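Local atomic coordinates of uncharacterized protein TCIL3000_10_9440 (Trypanosoma congolense, PDB entry 5KMX), a protein that is an insect-stage surface antigen of unknown biochemical function whose bilobed ectodomain, described here, has been proposed to act as a sensor. Residues E16-F21 and K51-V56; L91-E96 and Q188-R193; E121-C126 and G131-E136. All coordinates share one frame; numbering follows the deposited sequence.

Contact 1: E16-F21 and K51-V56; sequences EAVNAF and KSIPTV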
loop_
_atom_site.group_PDB
_atom_site.type_symbol
_atom_site.label_atom_id
_atom_site.label_comp_id
_atom_site.label_asym_id
_atom_site.label_seq_id
_atom_site.Cartn_x
_atom_site.Cartn_y
_atom_site.Cartn_z
ATOM N N GLU A 16 -18.940 -6.603 9.923
ATOM C CA GLU A 16 -18.466 -7.366 11.070
ATOM C C GLU A 16 -17.155 -6.795 11.607
ATOM O O GLU A 16 -16.926 -6.772 12.818
ATOM C CB GLU A 16 -18.286 -8.837 10.678
ATOM C CG GLU A 16 -18.061 -9.782 11.846
ATOM C CD GLU A 16 -18.020 -11.242 11.423
ATOM O OE1 GLU A 16 -18.509 -11.562 10.318
ATOM O OE2 GLU A 16 -17.490 -12.071 12.195
ATOM N N ALA A 17 -16.304 -6.322 10.701
ATOM C CA ALA A 17 -14.995 -5.795 11.073
ATOM C C ALA A 17 -15.091 -4.388 11.659
ATOM O O ALA A 17 -14.432 -4.074 12.650
ATOM C CB ALA A 17 -14.068 -5.795 9.865
ATOM N N VAL A 18 -15.909 -3.541 11.041
ATOM C CA VAL A 18 -16.037 -2.148 11.465
ATOM C C VAL A 18 -16.562 -2.040 12.896
ATOM O O VAL A 18 -16.080 -1.223 13.681
ATOM C CB VAL A 18 -16.975 -1.354 10.528
ATOM C CG1 VAL A 18 -17.162 0.079 11.032
ATOM C CG2 VAL A 18 -16.434 -1.356 9.104
ATOM N N ASN A 19 -17.552 -2.860 13.227
ATOM C CA ASN A 19 -18.174 -2.809 14.546
ATOM C C ASN A 19 -17.265 -3.343 15.648
ATOM O O ASN A 19 -17.279 -2.841 16.772
ATOM C CB ASN A 19 -19.487 -3.594 14.538
ATOM C CG ASN A 19 -20.559 -2.926 13.698
ATOM O OD1 ASN A 19 -20.646 -1.699 13.640
ATOM N ND2 ASN A 19 -21.383 -3.733 13.041
ATOM N N ALA A 20 -16.475 -4.361 15.321
ATOM C CA ALA A 20 -15.578 -4.979 16.291
ATOM C C ALA A 20 -14.365 -4.100 16.582
ATOM O O ALA A 20 -13.730 -4.235 17.628
ATOM C CB ALA A 20 -15.126 -6.340 15.789
ATOM N N PHE A 21 -14.052 -3.200 15.657
ATOM C CA PHE A 21 -12.838 -2.395 15.743
ATOM C C PHE A 21 -12.836 -1.443 16.938
ATOM O O PHE A 21 -13.781 -0.677 17.135
ATOM C CB PHE A 21 -12.654 -1.598 14.449
ATOM C CG PHE A 21 -11.461 -0.691 14.462
ATOM C CD1 PHE A 21 -10.184 -1.203 14.626
ATOM C CD2 PHE A 21 -11.612 0.676 14.300
ATOM C CE1 PHE A 21 -9.084 -0.370 14.635
ATOM C CE2 PHE A 21 -10.517 1.514 14.305
ATOM C CZ PHE A 21 -9.250 0.991 14.474
ATOM N N LYS A 51 -22.063 5.031 7.808
ATOM C CA LYS A 51 -21.674 6.219 8.553
ATOM C C LYS A 51 -20.152 6.291 8.536
ATOM O O LYS A 51 -19.490 5.282 8.286
ATOM C CB LYS A 51 -22.213 6.174 9.984
ATOM C CG LYS A 51 -23.718 6.386 10.078
ATOM C CD LYS A 51 -24.227 6.271 11.510
ATOM C CE LYS A 51 -24.470 4.823 11.910
ATOM N NZ LYS A 51 -25.135 4.716 13.241
ATOM N N SER A 52 -19.599 7.473 8.790
ATOM C CA SER A 52 -18.151 7.671 8.733
ATOM C C SER A 52 -17.407 6.638 9.581
ATOM O O SER A 52 -17.592 6.561 10.794
ATOM C CB SER A 52 -17.788 9.083 9.190
ATOM O OG SER A 52 -18.220 10.047 8.246
ATOM N N ILE A 53 -16.568 5.845 8.920
ATOM C CA ILE A 53 -15.874 4.731 9.565
ATOM C C ILE A 53 -14.516 5.164 10.115
ATOM O O ILE A 53 -13.719 5.755 9.389
ATOM C CB ILE A 53 -15.663 3.565 8.580
ATOM C CG1 ILE A 53 -17.009 3.090 8.032
ATOM C CG2 ILE A 53 -14.907 2.416 9.256
ATOM C CD1 ILE A 53 -16.898 2.021 6.975
ATOM N N PRO A 54 -14.236 4.852 11.391
ATOM C CA PRO A 54 -12.966 5.273 11.989
ATOM C C PRO A 54 -11.781 4.392 11.591
ATOM O O PRO A 54 -11.821 3.184 11.813
ATOM C CB PRO A 54 -13.237 5.153 13.488
ATOM C CG PRO A 54 -14.209 4.030 13.589
ATOM C CD PRO A 54 -15.074 4.114 12.356
ATOM N N THR A 55 -10.747 5.000 11.017
ATOM C CA THR A 55 -9.494 4.308 10.732
ATOM C C THR A 55 -8.361 5.026 11.458
ATOM O O THR A 55 -8.217 6.243 11.340
ATOM C CB THR A 55 -9.194 4.240 9.216
ATOM O OG1 THR A 55 -7.845 3.800 9.011
ATOM C CG2 THR A 55 -9.387 5.599 8.552
ATOM N N VAL A 56 -7.570 4.271 12.214
ATOM C CA VAL A 56 -6.531 4.858 13.057
ATOM C C VAL A 56 -5.178 4.182 12.852
ATOM O O VAL A 56 -5.074 2.955 12.822
ATOM C CB VAL A 56 -6.914 4.775 14.547
ATOM C CG1 VAL A 56 -5.874 5.483 15.408
ATOM C CG2 VAL A 56 -8.288 5.389 14.770
#
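Val18 and Ile53 form one of the two close points between the N-terminal helix 11-20 and the start of strand 53-63. Their side chains cross at about a right angle, with CG1 of Val18 against CG2 of Ile53 at 3.7 Å. The other valine methyl also takes part, CG2 of Val18 lying 4.0 Å from CD1 and 4.1 Å from CG2 of Ile53. Phe21, the first residue beyond the helix, makes the second close point. With CG anti to the backbone N (chi1 178°), its ring extends to the strand, where CE2 of Phe21 comes 3.3 Å from the carbonyl O of Pro54. The approach is oblique to the ring and involves no hydrogen bond.

Beyond these points the fit slackens. CD2 of Phe21 lies 4.3 Å from CG of Pro54, and CZ of Phe21 is 4.4 Å from CB of Val56, loose apolar neighbours rather than a snug fit. Glu16, Asn19 and Ala20 on the helix are exposed in the isolated chain, as are Lys51 and Ser52 ahead of the strand, whereas Ile53 and Val56 are buried. Helix 208-216 and the loop before it also pack here: Pro208 touches both Phe21 and Ile53, while Asp207 hydrogen-bonds to Thr55 OG1 and Val56 N. On the neighbouring strand 36-45, Leu45 packs on Ile53 and Val40 on Val56.

No hydrogen bond or salt bridge joins the two segments. The end of the helix is therefore held against this strand by dispersion and burial of aliphatic and aromatic surface, and the directional polar bonding at Val56 N and Thr55 OG1 is supplied by Asp207, outside the pair.

Contact 2: L91-E96 and Q188-R193; sequences LRVKRE and QGYEPR. With SO4 (sulfate ion), chain G.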
loop_
_atom_site.group_PDB
_atom_site.type_symbol
_atom_site.label_atom_id
_atom_site.label_comp_id
_atom_site.label_asym_id
_atom_site.label_seq_id
_atom_site.Cartn_x
_atom_site.Cartn_y
_atom_site.Cartn_z
ATOM N N LEU A 91 13.335 0.600 -2.761
ATOM C CA LEU A 91 12.868 1.916 -3.179
ATOM C C LEU A 91 12.202 1.844 -4.544
ATOM O O LEU A 91 11.327 2.648 -4.856
ATOM C CB LEU A 91 14.026 2.913 -3.221
ATOM C CG LEU A 91 14.649 3.298 -1.880
ATOM C CD1 LEU A 91 15.910 4.113 -2.108
ATOM C CD2 LEU A 91 13.661 4.074 -1.021
ATOM N N ARG A 92 12.623 0.872 -5.350
ATOM C CA ARG A 92 12.144 0.731 -6.719
ATOM C C ARG A 92 11.587 -0.666 -6.978
ATOM O O ARG A 92 12.200 -1.668 -6.611
ATOM C CB ARG A 92 13.276 1.021 -7.707
ATOM C CG ARG A 92 12.827 1.188 -9.149
ATOM C CD ARG A 92 13.990 0.989 -10.105
ATOM N NE ARG A 92 14.422 -0.406 -10.122
ATOM C CZ ARG A 92 15.546 -0.843 -10.678
ATOM N NH1 ARG A 92 16.380 0.003 -11.268
ATOM N NH2 ARG A 92 15.841 -2.135 -10.636
ATOM N N VAL A 93 10.418 -0.719 -7.611
ATOM C CA VAL A 93 9.837 -1.976 -8.064
ATOM C C VAL A 93 9.232 -1.780 -9.452
ATOM O O VAL A 93 9.178 -0.659 -9.960
ATOM C CB VAL A 93 8.756 -2.498 -7.093
ATOM C CG1 VAL A 93 9.346 -2.713 -5.707
ATOM C CG2 VAL A 93 7.571 -1.542 -7.034
ATOM N N LYS A 94 8.775 -2.874 -10.055
ATOM C CA LYS A 94 8.207 -2.834 -11.397
ATOM C C LYS A 94 6.682 -2.882 -11.361
ATOM O O LYS A 94 6.091 -3.560 -10.519
ATOM C CB LYS A 94 8.747 -3.996 -12.234
ATOM C CG LYS A 94 10.207 -3.841 -12.640
ATOM C CD LYS A 94 10.352 -2.946 -13.863
ATOM C CE LYS A 94 11.808 -2.771 -14.258
ATOM N NZ LYS A 94 11.950 -2.048 -15.555
ATOM N N ARG A 95 6.061 -2.154 -12.285
ATOM C CA ARG A 95 4.607 -2.110 -12.412
ATOM C C ARG A 95 4.212 -2.609 -13.799
ATOM O O ARG A 95 4.537 -1.978 -14.805
ATOM C CB ARG A 95 4.095 -0.685 -12.181
ATOM C CG ARG A 95 2.588 -0.502 -12.314
ATOM C CD ARG A 95 2.264 0.876 -12.878
ATOM N NE ARG A 95 0.842 1.201 -12.795
ATOM C CZ ARG A 95 0.261 2.203 -13.449
ATOM N NH1 ARG A 95 0.974 2.983 -14.253
ATOM N NH2 ARG A 95 -1.037 2.424 -13.307
ATOM N N GLU A 96 3.516 -3.742 -13.847
ATOM C CA GLU A 96 3.127 -4.350 -15.116
ATOM C C GLU A 96 1.642 -4.136 -15.404
ATOM O O GLU A 96 0.781 -4.583 -14.643
ATOM C CB GLU A 96 3.454 -5.844 -15.119
ATOM C CG GLU A 96 3.352 -6.487 -16.495
ATOM C CD GLU A 96 3.742 -7.950 -16.491
ATOM O OE1 GLU A 96 4.331 -8.410 -15.490
ATOM O OE2 GLU A 96 3.458 -8.642 -17.490
ATOM N N GLN A 188 2.937 -1.575 -1.602
ATOM C CA GLN A 188 3.016 -0.247 -0.998
ATOM C C GLN A 188 2.666 0.846 -2.006
ATOM O O GLN A 188 2.437 0.569 -3.184
ATOM C CB GLN A 188 4.418 -0.007 -0.428
ATOM C CG GLN A 188 4.964 -1.164 0.410
ATOM C CD GLN A 188 4.152 -1.424 1.667
ATOM O OE1 GLN A 188 3.294 -0.626 2.041
ATOM N NE2 GLN A 188 4.426 -2.545 2.328
ATOM N N GLY A 189 2.621 2.087 -1.530
ATOM C CA GLY A 189 2.331 3.223 -2.383
ATOM C C GLY A 189 3.559 3.634 -3.169
ATOM O O GLY A 189 4.449 4.299 -2.637
ATOM N N TYR A 190 3.610 3.225 -4.435
ATOM C CA TYR A 190 4.726 3.559 -5.315
ATOM C C TYR A 190 4.313 4.605 -6.349
ATOM O O TYR A 190 3.209 4.546 -6.888
ATOM C CB TYR A 190 5.248 2.302 -6.017
ATOM C CG TYR A 190 6.112 1.423 -5.142
ATOM C CD1 TYR A 190 5.551 0.466 -4.308
ATOM C CD2 TYR A 190 7.494 1.555 -5.148
ATOM C CE1 TYR A 190 6.345 -0.336 -3.506
ATOM C CE2 TYR A 190 8.291 0.760 -4.353
ATOM C CZ TYR A 190 7.714 -0.185 -3.532
ATOM O OH TYR A 190 8.510 -0.980 -2.736
ATOM N N GLU A 191 5.210 5.552 -6.624
ATOM C CA GLU A 191 4.933 6.651 -7.550
ATOM C C GLU A 191 5.873 6.626 -8.760
ATOM O O GLU A 191 7.000 6.139 -8.657
ATOM C CB GLU A 191 5.067 7.997 -6.830
ATOM C CG GLU A 191 3.962 8.291 -5.824
ATOM C CD GLU A 191 4.207 9.575 -5.055
ATOM O OE1 GLU A 191 3.227 10.165 -4.557
ATOM O OE2 GLU A 191 5.379 9.993 -4.943
ATOM N N PRO A 192 5.413 7.151 -9.912
ATOM C CA PRO A 192 6.284 7.255 -11.092
ATOM C C PRO A 192 7.514 8.138 -10.863
ATOM O O PRO A 192 8.545 7.920 -11.500
ATOM C CB PRO A 192 5.367 7.872 -12.153
ATOM C CG PRO A 192 3.995 7.492 -11.731
ATOM C CD PRO A 192 4.017 7.501 -10.235
ATOM N N ARG A 193 7.393 9.123 -9.977
ATOM C CA ARG A 193 8.511 9.998 -9.631
ATOM C C ARG A 193 8.838 9.862 -8.145
ATOM O O ARG A 193 7.989 10.103 -7.288
ATOM C CB ARG A 193 8.185 11.453 -9.974
ATOM C CG ARG A 193 9.393 12.378 -9.937
ATOM C CD ARG A 193 9.008 13.833 -10.160
ATOM N NE ARG A 193 10.183 14.701 -10.217
ATOM C CZ ARG A 193 10.811 15.193 -9.152
ATOM N NH1 ARG A 193 10.386 14.908 -7.928
ATOM N NH2 ARG A 193 11.873 15.972 -9.312
HETATM S S SO4 G . -3.951 0.769 -11.212
HETATM O O1 SO4 G . -4.808 1.090 -10.074
HETATM O O2 SO4 G . -4.627 1.137 -12.453
HETATM O O3 SO4 G . -3.670 -0.665 -11.217
HETATM O O4 SO4 G . -2.699 1.513 -11.102
#
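Val93 stands almost upright on the ring of Tyr190, the two side chains crossing at about a right angle. Its CG2 lies 3.5 Å from the centroid of the Tyr190 ring and only 8° off the ring normal, a well-centred CH-pi contact in which one methyl group faces the pi cloud. CG1 of Val93 is anti to the carbonyl carbon (chi1 -59°), which puts CG2 between the backbone N and the carbonyl carbon, over the ring. The CG1 branch lies toward the phenol end, where CG1 of Val93 is 3.5 Å from OH of Tyr190.

The backbone just ahead of Val93 meets the ring from a different direction. The carbonyl O of Leu91 lies near the ring plane, at the edge, 3.6 Å from CE2 of Tyr190. The hydroxyl of Tyr190 is hydrogen-bonded to the carbonyl O of Pro90, the residue preceding Leu91, so the ring is fixed at its polar end as well as over its face.

Farther along, Arg95 turns its guanidinium edge to a sulfate ion, probably taken up from the crystallisation liquor. NH2 of Arg95 donates to O4 of the sulfate at 2.9 Å, with an N-H...O angle of 152° and the sulfur in the guanidinium plane. Lys97 binds the same ion, Gln151 OE1 accepts from Arg95 NH1, and a bound peptide lies alongside, sharing backbone hydrogen bonds with Lys94 and Tyr190.

Strands 85-100 and 189-191 both pair with the long strand 145-165, yet no hydrogen bond links the two segments directly. Their cohesion rests on a methyl over an aromatic face, backed by a tyrosine hydroxyl whose bond to a main-chain carbonyl lets this polar atom be buried; the sulfate held by Arg95 and Lys97 need not reflect a natural ligand.

Contact 3: E121-C126 and G131-E136; sequences EFRNKC and GRYTTE
Arg123 and Tyr133 meet because each carries its CG anti to its own backbone N, chi1 of the arginine being -158°, and because the arginine runs extended from CG to NE across the tyrosine. CG of Arg123 sits over one face of the ring, 3.7 Å from the centroid of Tyr133, a CH-pi contact displaced toward the rim. Farther out, the guanidinium continues over the CD2-CE2 side of the ring, its plane turned 49° from it. There CE2 of Tyr133 lies over one guanidinium face, 3.8 Å from CZ of Arg123. The arginine ends beside Thr135, two residues on along the strand, its NH1 3.3 Å from the methyl CG2 of Thr135.

Phe122 approaches Tyr133 from another side. The two rings meet at their edges, CE1 of Phe122 lying 4.1 Å from CE1 of Tyr133. His119, one helical turn earlier, hydrogen-bonds to Tyr133 OH and fixes the polar end of the ring, while Phe122 also meets the ring of Tyr99.

At the turn, the CB of Cys126 is directed at the strand and its SG comes 3.2 Å from the carbonyl O of Arg132; CB of Tyr133 is a looser neighbour. The same sulfur is in a disulfide with Cys149 on strand 145-165. Where the chain reverses, the backbone N of Gly131 makes a weak hydrogen bond to Cys126 O.

Helix and strand run roughly antiparallel, their axes at 143° and 7.6 Å apart at closest approach. Backbone bonds from Arg132, Thr134 and Glu136 join strand 132-135 to strand 145-165. The result is a helix folded back by a short turn on a strand of the sheet, and tied by the Cys126-Cys149 disulfide to the adjoining strand 145-165, at the end of the molecule remote from the N-terminal helix.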
loop_
_atom_site.group_PDB
_atom_site.type_symbol
_atom_site.label_atom_id
_atom_site.label_comp_id
_atom_site.label_asym_id
_atom_site.label_seq_id
_atom_site.Cartn_x
_atom_site.Cartn_y
_atom_site.Cartn_z
ATOM N N GLU A 121 -0.672 4.624 -28.541
ATOM C CA GLU A 121 -0.493 5.708 -27.582
ATOM C C GLU A 121 -0.161 5.102 -26.222
ATOM O O GLU A 121 0.739 5.576 -25.529
ATOM C CB GLU A 121 -1.736 6.602 -27.506
ATOM C CG GLU A 121 -2.990 5.927 -26.981
ATOM C CD GLU A 121 -4.202 6.838 -27.031
ATOM O OE1 GLU A 121 -4.613 7.223 -28.146
ATOM O OE2 GLU A 121 -4.740 7.176 -25.955
ATOM N N PHE A 122 -0.881 4.043 -25.858
ATOM C CA PHE A 122 -0.553 3.258 -24.671
ATOM C C PHE A 122 0.902 2.819 -24.760
ATOM O O PHE A 122 1.634 2.839 -23.769
ATOM C CB PHE A 122 -1.478 2.038 -24.551
ATOM C CG PHE A 122 -1.149 1.129 -23.394
ATOM C CD1 PHE A 122 -0.112 0.211 -23.484
ATOM C CD2 PHE A 122 -1.891 1.178 -22.225
ATOM C CE1 PHE A 122 0.189 -0.624 -22.424
ATOM C CE2 PHE A 122 -1.596 0.341 -21.165
ATOM C CZ PHE A 122 -0.555 -0.561 -21.266
ATOM N N ARG A 123 1.308 2.428 -25.963
ATOM C CA ARG A 123 2.684 2.038 -26.232
ATOM C C ARG A 123 3.617 3.219 -26.005
ATOM O O ARG A 123 4.664 3.088 -25.372
ATOM C CB ARG A 123 2.825 1.533 -27.667
ATOM C CG ARG A 123 4.028 0.644 -27.904
ATOM C CD ARG A 123 4.301 0.484 -29.393
ATOM N NE ARG A 123 5.069 -0.727 -29.686
ATOM C CZ ARG A 123 4.721 -1.661 -30.572
ATOM N NH1 ARG A 123 5.503 -2.717 -30.748
ATOM N NH2 ARG A 123 3.605 -1.556 -31.287
ATOM N N ASN A 124 3.216 4.377 -26.520
ATOM C CA ASN A 124 4.027 5.583 -26.432
ATOM C C ASN A 124 4.128 6.092 -24.995
ATOM O O ASN A 124 5.206 6.481 -24.553
ATOM C CB ASN A 124 3.458 6.683 -27.339
ATOM C CG ASN A 124 3.692 6.413 -28.820
ATOM O OD1 ASN A 124 4.763 5.957 -29.224
ATOM N ND2 ASN A 124 2.684 6.709 -29.638
ATOM N N LYS A 125 3.009 6.092 -24.269
ATOM C CA LYS A 125 3.012 6.489 -22.859
ATOM C C LYS A 125 4.020 5.667 -22.068
ATOM O O LYS A 125 4.796 6.211 -21.284
ATOM C CB LYS A 125 1.620 6.335 -22.228
ATOM C CG LYS A 125 0.763 7.589 -22.274
ATOM C CD LYS A 125 0.074 7.738 -23.614
ATOM C CE LYS A 125 -0.828 8.960 -23.644
ATOM N NZ LYS A 125 -1.680 8.987 -24.864
ATOM N N CYS A 126 4.006 4.356 -22.293
ATOM C CA CYS A 126 4.903 3.438 -21.604
ATOM C C CYS A 126 6.359 3.799 -21.848
ATOM O O CYS A 126 7.132 3.967 -20.905
ATOM C CB CYS A 126 4.645 2.003 -22.059
ATOM S SG CYS A 126 5.716 0.782 -21.278
ATOM N N GLY A 131 9.036 3.623 -19.114
ATOM C CA GLY A 131 8.763 2.196 -19.077
ATOM C C GLY A 131 9.177 1.471 -20.345
ATOM O O GLY A 131 9.641 2.095 -21.300
ATOM N N ARG A 132 9.010 0.150 -20.345
ATOM C CA ARG A 132 9.292 -0.680 -21.513
ATOM C C ARG A 132 8.049 -1.448 -21.946
ATOM O O ARG A 132 7.335 -2.009 -21.113
ATOM C CB ARG A 132 10.431 -1.660 -21.223
ATOM C CG ARG A 132 11.819 -1.052 -21.334
ATOM C CD ARG A 132 12.880 -2.134 -21.472
ATOM N NE ARG A 132 13.142 -2.823 -20.205
ATOM C CZ ARG A 132 14.310 -2.831 -19.563
ATOM N NH1 ARG A 132 14.423 -3.491 -18.420
ATOM N NH2 ARG A 132 15.369 -2.188 -20.048
ATOM N N TYR A 133 7.803 -1.475 -23.253
ATOM C CA TYR A 133 6.639 -2.155 -23.807
ATOM C C TYR A 133 7.018 -3.494 -24.436
ATOM O O TYR A 133 8.059 -3.616 -25.083
ATOM C CB TYR A 133 5.948 -1.271 -24.845
ATOM C CG TYR A 133 4.722 -1.909 -25.451
ATOM C CD1 TYR A 133 3.493 -1.843 -24.809
ATOM C CD2 TYR A 133 4.793 -2.586 -26.660
ATOM C CE1 TYR A 133 2.368 -2.428 -25.357
ATOM C CE2 TYR A 133 3.673 -3.172 -27.217
ATOM C CZ TYR A 133 2.464 -3.089 -26.562
ATOM O OH TYR A 133 1.346 -3.675 -27.109
ATOM N N THR A 134 6.159 -4.489 -24.239
ATOM C CA THR A 134 6.363 -5.828 -24.787
ATOM C C THR A 134 5.119 -6.290 -25.542
ATOM O O THR A 134 4.011 -6.240 -25.011
ATOM C CB THR A 134 6.690 -6.844 -23.675
ATOM O OG1 THR A 134 7.899 -6.459 -23.012
ATOM C CG2 THR A 134 6.856 -8.244 -24.251
ATOM N N THR A 135 5.310 -6.743 -26.779
ATOM C CA THR A 135 4.211 -7.251 -27.593
ATOM C C THR A 135 3.969 -8.730 -27.311
ATOM O O THR A 135 4.918 -9.495 -27.135
ATOM C CB THR A 135 4.489 -7.067 -29.100
ATOM O OG1 THR A 135 5.735 -7.686 -29.440
ATOM C CG2 THR A 135 4.544 -5.591 -29.461
ATOM N N GLU A 136 2.699 -9.126 -27.272
ATOM C CA GLU A 136 2.326 -10.520 -27.038
ATOM C C GLU A 136 1.531 -11.099 -28.207
ATOM O O GLU A 136 1.260 -12.301 -28.247
ATOM C CB GLU A 136 1.516 -10.648 -25.744
ATOM C CG GLU A 136 2.320 -10.385 -24.478
ATOM C CD GLU A 136 3.481 -11.346 -24.308
ATOM O OE1 GLU A 136 3.372 -12.501 -24.770
ATOM O OE2 GLU A 136 4.501 -10.948 -23.708
#

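From the N terminus, contact 1 closes first: a loop of 29 residues, strand 36-45 among them, returns strand 53-63 to helix 11-20. Only after it has closed does contact 2 open on strand 85-100, to be completed 91 residues later by strand 189-191. Contact 3 lies nested within that long loop, a short reversal from helix 116-128 into strand 132-135. All three reach the same mixed sheet, with contact 1 on the opposite side of the chain's centre from the others. Contacts 2 and 3, centres about 17 Å apart, come close where the ammonium of Lys94 nears the guanidinium of Arg132, two like charges; the centres of contacts 1 and 3 are about 41 Å apart.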